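Local coordinates for cytosolic IMP-GMP specific 5'-nucleotidase (Legionella pneumophila subsp. pneumophila, PDB 4OHF), which hydrolyses the 5'-phosphate of selected purine nucleoside monophosphates, GMP and IMP among them, as a magnesium-dependent cytosolic nucleotidase of the HAD superfamily, at the interface of chains A and B. Coordinates in Å, arbitrary orientation; residue numbers count along the deposited sequence, not the author numbering. Chains: chain A/B, Cytosolic IMP-GMP specific 5'-nucleotidase.

The interface of chains A and B. Residues chain A 113, 115; chain B 310, 314.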
ATOM      1  N   TYR A 113      -6.315   6.315  19.671  1.00 60.30           N
ATOM      2  CA  TYR A 113      -5.471   6.716  18.557  1.00 60.38           C
ATOM      3  C   TYR A 113      -6.185   6.492  17.232  1.00 60.72           C
ATOM      4  O   TYR A 113      -6.741   5.423  16.989  1.00 60.71           O
ATOM      5  CB  TYR A 113      -4.162   5.912  18.546  1.00 59.13           C
ATOM      6  CG  TYR A 113      -3.243   6.190  19.712  1.00 58.57           C
ATOM      7  CD1 TYR A 113      -3.386   5.512  20.921  1.00 57.64           C
ATOM      8  CD2 TYR A 113      -2.248   7.157  19.617  1.00 57.01           C
ATOM      9  CE1 TYR A 113      -2.564   5.796  22.003  1.00 56.60           C
ATOM     10  CE2 TYR A 113      -1.423   7.447  20.688  1.00 56.69           C
ATOM     11  CZ  TYR A 113      -1.580   6.769  21.880  1.00 57.14           C
ATOM     12  OH  TYR A 113      -0.757   7.078  22.947  1.00 56.86           O
ATOM     13  N   ASP A 115      -5.999   6.597  12.908  1.00 64.07           N
ATOM     14  CA  ASP A 115      -5.038   6.439  11.819  1.00 65.17           C
ATOM     15  C   ASP A 115      -5.410   7.448  10.729  1.00 64.77           C
ATOM     16  O   ASP A 115      -6.394   7.263  10.014  1.00 65.70           O
ATOM     17  CB  ASP A 115      -5.113   5.016  11.249  1.00 66.17           C
ATOM     18  CG  ASP A 115      -4.048   4.750  10.194  1.00 68.58           C
ATOM     19  OD1 ASP A 115      -3.571   5.717   9.560  1.00 67.11           O
ATOM     20  OD2 ASP A 115      -3.692   3.565   9.987  1.00 70.33           O
TER
ATOM     21  N   LEU B 310       2.309   2.192  15.557  1.00 72.35           N
ATOM     22  CA  LEU B 310       0.970   2.598  15.140  1.00 73.20           C
ATOM     23  C   LEU B 310      -0.035   1.447  15.106  1.00 73.10           C
ATOM     24  O   LEU B 310      -1.072   1.498  15.775  1.00 72.43           O
ATOM     25  CB  LEU B 310       1.048   3.281  13.764  1.00 74.27           C
ATOM     26  CG  LEU B 310      -0.207   3.864  13.088  1.00 75.82           C
ATOM     27  CD1 LEU B 310      -0.933   2.769  12.289  1.00 75.75           C
ATOM     28  CD2 LEU B 310      -1.125   4.512  14.139  1.00 74.33           C
ATOM     29  N   LYS B 314      -2.969   1.191  17.808  1.00 66.43           N
ATOM     30  CA  LYS B 314      -4.249   1.412  17.133  1.00 66.54           C
ATOM     31  C   LYS B 314      -5.287   0.329  17.426  1.00 65.20           C
ATOM     32  O   LYS B 314      -6.467   0.621  17.606  1.00 65.04           O
ATOM     33  CB  LYS B 314      -4.041   1.498  15.618  1.00 68.70           C
ATOM     34  CG  LYS B 314      -5.312   1.806  14.839  1.00 72.34           C
ATOM     35  CD  LYS B 314      -5.131   1.660  13.329  1.00 74.23           C
ATOM     36  CE  LYS B 314      -5.068   0.195  12.901  1.00 75.60           C
ATOM     37  NZ  LYS B 314      -4.887   0.041  11.424  1.00 76.39           N
TER
HETATM   38  O   HOH W   1      -6.091   1.936   9.807  1.00 60.36           O
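A:Asp115 of one subunit reaches B:Lys314 of another in this small patch between two copies of a HAD-type cytosolic nucleotidase II, and the pair illustrates how a loose ion pair can be supplemented by a bridging water. The contact sets a loop of chain A, which carries A:Tyr113 and A:Asp115, against the short helix 309-315 of chain B. The deposited assembly holds four copies, so the patch may belong to a biological tetramer, although the structure alone does not prove this.

The charged pairing is a loose salt bridge: the ammonium NZ of B:Lys314 lies 4.0 Å from the carboxylate OD2 of A:Asp115. A water molecule spans the same two groups, 2.9 Å from OD2 of A:Asp115 and 2.8 Å from NZ of B:Lys314. The water thus joins the two charged groups where they are too far apart to bond directly. The lysine chain is extended apart from a bend at chi3 (74°), which swings CE and NZ back from the aspartate, toward the chain B side, while CD stays against the aspartate CB; the gap this leaves between NZ and the carboxylate is the one the water spans.

Apolar contact accompanies this pairing. The methylene CD of B:Lys314 packs against CB of A:Asp115 at 3.9 Å, the two side chains crossing at a slant, so the aliphatic part of the lysine shares in the contact. One helical turn earlier, B:Leu310 meets the aspartate nearly at a right angle and brings its methyl CD1 to 3.7 Å from OD2 of A:Asp115. The same carboxylate oxygen therefore borders a methyl group as well as the ammonium and the water. A:Tyr113 makes a more distant, peripheral contact through its backbone, with its carbonyl O 4.4 Å from CG of B:Lys314.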